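Local structure of SPD1 nuclease (Streptococcus pyogenes, 2XGR) at residues Phe75-Asp88 with Leu122-Asn136. The protein is an extracellular, prophage-encoded DNase that probably cleaves DNA with the help of a bound metal ion, as a member of the His-Me finger endonucleases. Residues are numbered along the deposited sequence; the frame is centred on the assembly and turned at random. Where two conformers were deposited one is given.
Sequences FSHIQLQDRHETKD and LVGYQFCGLNDEPRN
The Tyr125 ring meets Asp88 at its edge, near the ring plane, has Gly129 CA, just past the end of its helix, over one face toward the rim, and takes Thr86 CG2 obliquely. Phe127, two residues on, has Glu85 OE2 at its edge, 3.5 Å from CE1, with carboxylate and ring turned 60° apart. Both rings belong to the short helix 125-128 of the His-Me finger nuclease fold, in the connection between the paired strands 119-121 and 137-139; it packs here against strand 76-80 of the large antiparallel sheet and the 3-10 turn and loop that follow.

Tyr125 OH donates to Asp88 OD2 over 2.6 Å, reaching the carboxylate on its anti side and somewhat out of its plane. The tyrosine's CG stands anti to the backbone N (chi1 -178°), which carries the hydroxyl out to the end of 75-88. Nearby the backbones join directly: Thr86 N bonds to Gln126 O at 3.0 Å, and Gln126 CA answers with a CH...O contact to Thr86 O. One water is held by Thr86 OG1, His84 O and Phe127 O, tying the turn and loop to the helix. Beyond these segments, helix 160-173 packs on Phe127 through Glu164 and Asp168.

Along the strand the contact turns largely apolar. Ile78 sends CD1 against Phe127 CB and Cys128 CB, while its CG2 touches Val123 CG1; Leu80 CD1 also reaches Phe127 CB. Both CD1 methyls lie against the Phe127 carbonyl as well, Ile78 CD1 coming within 3.3 Å of Phe127 O.

At the far end the Asn136 amide braces its own loop, ND2 giving Val123 O a nearly straight bond in the carbonyl plane. Its OD1 is gripped twice, by Val123 N at 3.0 Å and by Ser76 OG at 2.8 Å, the serine oxygen sitting above the carbonyl plane, 45° out of it.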
loop_
_atom_site.group_PDB
_atom_site.type_symbol
_atom_site.label_atom_id
_atom_site.label_comp_id
_atom_site.label_asym_id
_atom_site.label_seq_id
_atom_site.Cartn_x
_atom_site.Cartn_y
_atom_site.Cartn_z
ATOM N N PHE A 75 -9.937 -3.116 -4.006
ATOM C CA PHE A 75 -9.067 -2.317 -3.081
ATOM C C PHE A 75 -8.759 -3.143 -1.856
ATOM O O PHE A 75 -9.518 -4.044 -1.529
ATOM C CB PHE A 75 -9.739 -0.983 -2.609
ATOM C CG PHE A 75 -10.987 -1.184 -1.757
ATOM C CD1 PHE A 75 -10.911 -1.261 -0.325
ATOM C CD2 PHE A 75 -12.254 -1.185 -2.365
ATOM C CE1 PHE A 75 -12.116 -1.465 0.449
ATOM C CE2 PHE A 75 -13.412 -1.297 -1.593
ATOM C CZ PHE A 75 -13.350 -1.442 -0.202
ATOM N N SER A 76 -7.778 -2.703 -1.062
ATOM C CA SER A 76 -7.597 -3.316 0.254
ATOM C C SER A 76 -7.257 -2.136 1.220
ATOM O O SER A 76 -6.482 -1.228 0.867
ATOM C CB SER A 76 -6.397 -4.254 0.151
ATOM O OG SER A 76 -6.172 -4.815 1.451
ATOM N N HIS A 77 -7.927 -2.071 2.377
ATOM C CA HIS A 77 -7.906 -0.880 3.233
ATOM C C HIS A 77 -7.718 -1.332 4.676
ATOM O O HIS A 77 -8.499 -2.169 5.186
ATOM C CB HIS A 77 -9.210 -0.122 3.095
ATOM C CG HIS A 77 -9.143 1.348 3.463
ATOM N ND1 HIS A 77 -8.228 1.917 4.323
ATOM C CD2 HIS A 77 -10.021 2.340 3.133
ATOM C CE1 HIS A 77 -8.482 3.237 4.424
ATOM N NE2 HIS A 77 -9.591 3.489 3.740
ATOM N N ILE A 78 -6.626 -0.893 5.314
ATOM C CA ILE A 78 -6.367 -1.333 6.692
ATOM C C ILE A 78 -6.277 -0.134 7.628
ATOM O O ILE A 78 -5.895 0.989 7.221
ATOM C CB ILE A 78 -5.073 -2.204 6.699
ATOM C CG1 ILE A 78 -4.916 -3.019 8.013
ATOM C CG2 ILE A 78 -3.784 -1.354 6.394
ATOM C CD1 ILE A 78 -3.785 -4.130 7.867
ATOM N N GLN A 79 -6.587 -0.369 8.895
ATOM C CA GLN A 79 -6.293 0.662 9.889
ATOM C C GLN A 79 -5.720 -0.104 11.092
ATOM O O GLN A 79 -6.362 -1.044 11.596
ATOM C CB GLN A 79 -7.571 1.476 10.181
ATOM C CG GLN A 79 -7.231 2.716 11.029
ATOM C CD GLN A 79 -8.425 3.563 11.298
ATOM O OE1 GLN A 79 -8.899 3.598 12.448
ATOM N NE2 GLN A 79 -8.955 4.231 10.248
ATOM N N LEU A 80 -4.448 0.164 11.421
ATOM C CA LEU A 80 -3.769 -0.726 12.409
ATOM C C LEU A 80 -2.766 0.048 13.238
ATOM O O LEU A 80 -2.322 1.163 12.827
ATOM C CB LEU A 80 -3.090 -1.947 11.684
ATOM C CG LEU A 80 -1.704 -1.659 11.049
ATOM C CD1 LEU A 80 -0.899 -2.953 10.796
ATOM C CD2 LEU A 80 -1.879 -0.805 9.667
ATOM N N GLN A 81 -2.363 -0.565 14.360
ATOM C CA GLN A 81 -1.118 -0.194 15.056
ATOM C C GLN A 81 -0.025 -1.209 14.852
ATOM O O GLN A 81 -0.250 -2.341 14.430
ATOM C CB GLN A 81 -1.394 -0.035 16.587
ATOM C CG GLN A 81 -2.555 0.947 16.893
ATOM C CD GLN A 81 -2.791 0.977 18.409
ATOM O OE1 GLN A 81 -3.068 -0.056 18.987
ATOM N NE2 GLN A 81 -2.703 2.136 19.019
ATOM N N ASP A 82 1.178 -0.821 15.298
ATOM C CA ASP A 82 2.353 -1.674 15.185
ATOM C C ASP A 82 2.060 -3.039 15.831
ATOM O O ASP A 82 2.397 -4.088 15.250
ATOM C CB ASP A 82 3.523 -1.041 15.924
ATOM C CG ASP A 82 4.779 -1.926 15.910
ATOM O OD1 ASP A 82 5.357 -2.153 14.870
ATOM O OD2 ASP A 82 5.138 -2.453 16.950
ATOM N N ARG A 83 1.274 -3.012 16.917
ATOM C CA ARG A 83 1.034 -4.273 17.676
ATOM C C ARG A 83 0.239 -5.300 16.909
ATOM O O ARG A 83 0.193 -6.487 17.283
ATOM C CB ARG A 83 0.281 -4.013 18.995
ATOM C CG ARG A 83 -1.142 -3.504 18.848
ATOM C CD ARG A 83 -1.625 -2.920 20.178
ATOM N NE ARG A 83 -0.860 -1.688 20.511
ATOM C CZ ARG A 83 -1.074 -0.902 21.565
ATOM N NH1 ARG A 83 -1.987 -1.241 22.466
ATOM N NH2 ARG A 83 -0.358 0.208 21.749
ATOM N N HIS A 84 -0.463 -4.832 15.868
ATOM C CA HIS A 84 -1.348 -5.729 15.123
ATOM C C HIS A 84 -0.704 -6.402 13.941
ATOM O O HIS A 84 -1.369 -7.212 13.287
ATOM C CB HIS A 84 -2.540 -4.991 14.601
ATOM C CG HIS A 84 -3.286 -4.195 15.615
ATOM N ND1 HIS A 84 -4.025 -4.787 16.643
ATOM C CD2 HIS A 84 -3.497 -2.860 15.708
ATOM C CE1 HIS A 84 -4.553 -3.834 17.398
ATOM N NE2 HIS A 84 -4.294 -2.659 16.820
ATOM N N GLU A 85 0.551 -6.082 13.647
ATOM C CA GLU A 85 1.201 -6.578 12.483
ATOM C C GLU A 85 1.430 -8.076 12.591
ATOM O O GLU A 85 1.489 -8.574 13.648
ATOM C CB GLU A 85 2.576 -5.912 12.266
ATOM C CG GLU A 85 2.534 -4.503 11.802
ATOM C CD GLU A 85 3.891 -3.919 11.387
ATOM O OE1 GLU A 85 4.869 -4.595 11.493
ATOM O OE2 GLU A 85 3.961 -2.754 11.053
ATOM N N THR A 86 1.570 -8.725 11.441
ATOM C CA THR A 86 1.956 -10.111 11.355
ATOM C C THR A 86 3.440 -10.248 10.956
ATOM O O THR A 86 3.796 -10.127 9.807
ATOM C CB THR A 86 1.015 -10.794 10.335
ATOM O OG1 THR A 86 -0.362 -10.663 10.811
ATOM C CG2 THR A 86 1.369 -12.250 10.221
ATOM N N LYS A 87 4.347 -10.235 11.934
ATOM C CA LYS A 87 5.766 -10.119 11.625
ATOM C C LYS A 87 6.275 -11.547 11.613
ATOM O O LYS A 87 6.362 -12.191 12.693
ATOM C CB LYS A 87 6.514 -9.314 12.698
ATOM C CG LYS A 87 5.784 -8.045 13.104
ATOM C CD LYS A 87 6.391 -7.332 14.338
ATOM C CE LYS A 87 5.952 -5.865 14.428
ATOM N NZ LYS A 87 6.403 -5.381 15.775
ATOM N N ASP A 88 6.194 -12.147 10.430
ATOM C CA ASP A 88 6.615 -13.562 10.277
ATOM C C ASP A 88 8.036 -13.519 9.697
ATOM O O ASP A 88 8.303 -12.887 8.665
ATOM C CB ASP A 88 5.656 -14.266 9.286
ATOM C CG ASP A 88 4.355 -14.709 9.952
ATOM O OD1 ASP A 88 4.287 -14.666 11.169
ATOM O OD2 ASP A 88 3.394 -15.127 9.275
ATOM N N LEU A 122 -1.845 -6.174 -2.414
ATOM C CA LEU A 122 -2.228 -4.752 -2.370
ATOM C C LEU A 122 -1.696 -4.161 -1.029
ATOM O O LEU A 122 -0.708 -3.455 -1.039
ATOM C CB LEU A 122 -3.748 -4.577 -2.502
ATOM C CG LEU A 122 -4.281 -5.035 -3.921
ATOM C CD1 LEU A 122 -5.876 -4.888 -3.911
ATOM C CD2 LEU A 122 -3.736 -4.088 -5.024
ATOM N N VAL A 123 -2.298 -4.542 0.094
ATOM C CA VAL A 123 -1.714 -4.196 1.399
ATOM C C VAL A 123 -0.644 -5.268 1.749
ATOM O O VAL A 123 -0.949 -6.454 1.731
ATOM C CB VAL A 123 -2.796 -4.106 2.476
ATOM C CG1 VAL A 123 -2.135 -4.042 3.900
ATOM C CG2 VAL A 123 -3.625 -2.817 2.307
ATOM N N GLY A 124 0.630 -4.868 1.939
ATOM C CA GLY A 124 1.668 -5.885 2.176
ATOM C C GLY A 124 1.381 -6.803 3.359
ATOM O O GLY A 124 0.725 -6.442 4.383
ATOM N N TYR A 125 2.019 -7.968 3.268
ATOM C CA TYR A 125 1.735 -9.033 4.235
ATOM C C TYR A 125 1.904 -8.657 5.694
ATOM O O TYR A 125 1.044 -9.011 6.515
ATOM C CB TYR A 125 2.704 -10.231 3.916
ATOM C CG TYR A 125 2.441 -11.383 4.818
ATOM C CD1 TYR A 125 1.303 -12.174 4.679
ATOM C CD2 TYR A 125 3.262 -11.605 5.897
ATOM C CE1 TYR A 125 1.065 -13.278 5.514
ATOM C CE2 TYR A 125 3.048 -12.724 6.738
ATOM C CZ TYR A 125 1.914 -13.492 6.576
ATOM O OH TYR A 125 1.675 -14.564 7.426
ATOM N N GLN A 126 3.005 -7.992 6.065
ATOM C CA GLN A 126 3.242 -7.819 7.502
ATOM C C GLN A 126 2.261 -6.828 8.102
ATOM O O GLN A 126 2.112 -6.737 9.319
ATOM C CB GLN A 126 4.678 -7.369 7.783
ATOM C CG GLN A 126 5.723 -8.419 7.429
ATOM C CD GLN A 126 7.025 -8.209 8.165
ATOM O OE1 GLN A 126 7.751 -9.190 8.482
ATOM N NE2 GLN A 126 7.374 -6.987 8.382
ATOM N N PHE A 127 1.486 -6.139 7.262
ATOM C CA PHE A 127 0.431 -5.307 7.821
ATOM C C PHE A 127 -0.802 -6.136 8.016
ATOM O O PHE A 127 -1.443 -6.053 9.048
ATOM C CB PHE A 127 0.078 -4.104 6.914
ATOM C CG PHE A 127 1.185 -3.076 6.808
ATOM C CD1 PHE A 127 2.112 -2.879 7.873
ATOM C CD2 PHE A 127 1.273 -2.259 5.707
ATOM C CE1 PHE A 127 3.133 -1.876 7.807
ATOM C CE2 PHE A 127 2.305 -1.279 5.604
ATOM C CZ PHE A 127 3.210 -1.066 6.659
ATOM N N CYS A 128 -1.164 -6.897 6.988
ATOM C CA CYS A 128 -2.492 -7.571 7.029
ATOM C C CYS A 128 -2.476 -9.075 7.339
ATOM O O CYS A 128 -3.553 -9.692 7.541
ATOM C CB CYS A 128 -3.271 -7.346 5.707
ATOM S SG CYS A 128 -2.542 -8.171 4.226
ATOM N N GLY A 129 -1.329 -9.716 7.206
ATOM C CA GLY A 129 -1.277 -11.145 7.489
ATOM C C GLY A 129 -2.043 -12.088 6.575
ATOM O O GLY A 129 -2.205 -13.283 6.896
ATOM N N LEU A 130 -2.441 -11.620 5.405
ATOM C CA LEU A 130 -3.239 -12.428 4.441
ATOM C C LEU A 130 -2.384 -13.183 3.445
ATOM O O LEU A 130 -1.422 -12.656 2.912
ATOM C CB LEU A 130 -4.154 -11.539 3.577
ATOM C CG LEU A 130 -5.145 -10.687 4.358
ATOM C CD1 LEU A 130 -5.858 -9.877 3.269
ATOM C CD2 LEU A 130 -6.144 -11.598 5.158
ATOM N N ASN A 131 -2.720 -14.458 3.265
ATOM C CA ASN A 131 -2.012 -15.345 2.330
ATOM C C ASN A 131 -3.041 -15.785 1.290
ATOM O O ASN A 131 -4.099 -16.315 1.658
ATOM C CB ASN A 131 -1.566 -16.606 3.093
ATOM C CG ASN A 131 -0.411 -16.325 4.060
ATOM O OD1 ASN A 131 0.697 -16.024 3.619
ATOM N ND2 ASN A 131 -0.677 -16.388 5.371
ATOM N N ASP A 132 -2.697 -15.601 0.022
ATOM C CA ASP A 132 -3.524 -16.093 -1.092
ATOM C C ASP A 132 -4.947 -15.584 -1.153
ATOM O O ASP A 132 -5.803 -16.280 -1.690
ATOM C CB ASP A 132 -3.553 -17.629 -1.152
ATOM C CG ASP A 132 -2.838 -18.164 -2.381
ATOM O OD1 ASP A 132 -1.684 -18.653 -2.214
ATOM O OD2 ASP A 132 -3.415 -18.067 -3.511
ATOM N N GLU A 133 -5.230 -14.400 -0.622
ATOM C CA GLU A 133 -6.595 -13.867 -0.644
ATOM C C GLU A 133 -6.751 -13.054 -1.932
ATOM O O GLU A 133 -6.055 -12.067 -2.142
ATOM C CB GLU A 133 -6.816 -13.003 0.627
ATOM C CG GLU A 133 -8.019 -12.005 0.560
ATOM C CD GLU A 133 -9.267 -12.715 0.123
ATOM O OE1 GLU A 133 -9.460 -13.832 0.643
ATOM O OE2 GLU A 133 -9.911 -12.382 -0.904
ATOM N N PRO A 134 -7.642 -13.488 -2.869
ATOM C CA PRO A 134 -7.594 -12.819 -4.158
ATOM C C PRO A 134 -7.977 -11.342 -4.083
ATOM O O PRO A 134 -7.599 -10.589 -4.998
ATOM C CB PRO A 134 -8.626 -13.604 -5.010
ATOM C CG PRO A 134 -9.405 -14.343 -4.033
ATOM C CD PRO A 134 -8.483 -14.691 -2.919
ATOM N N ARG A 135 -8.811 -10.980 -3.117
ATOM C CA ARG A 135 -9.213 -9.536 -2.982
ATOM C C ARG A 135 -8.078 -8.630 -2.513
ATOM O O ARG A 135 -8.202 -7.402 -2.559
ATOM C CB ARG A 135 -10.311 -9.378 -1.976
ATOM C CG ARG A 135 -11.595 -10.008 -2.549
ATOM C CD ARG A 135 -12.578 -10.117 -1.385
ATOM N NE ARG A 135 -13.664 -10.981 -1.791
ATOM C CZ ARG A 135 -13.656 -12.318 -1.831
ATOM N NH1 ARG A 135 -12.533 -13.084 -1.641
ATOM N NH2 ARG A 135 -14.836 -12.892 -2.063
ATOM N N ASN A 136 -6.962 -9.246 -2.110
ATOM C CA ASN A 136 -5.730 -8.490 -1.787
ATOM C C ASN A 136 -4.564 -8.812 -2.731
ATOM O O ASN A 136 -3.388 -8.539 -2.442
ATOM C CB ASN A 136 -5.340 -8.802 -0.329
ATOM C CG ASN A 136 -4.304 -7.828 0.203
ATOM O OD1 ASN A 136 -4.512 -6.613 0.082
ATOM N ND2 ASN A 136 -3.101 -8.345 0.691
HETATM O O HOH W 1 -10.559 -6.269 -3.663
HETATM O O HOH W 2 -1.711 -8.324 10.778
#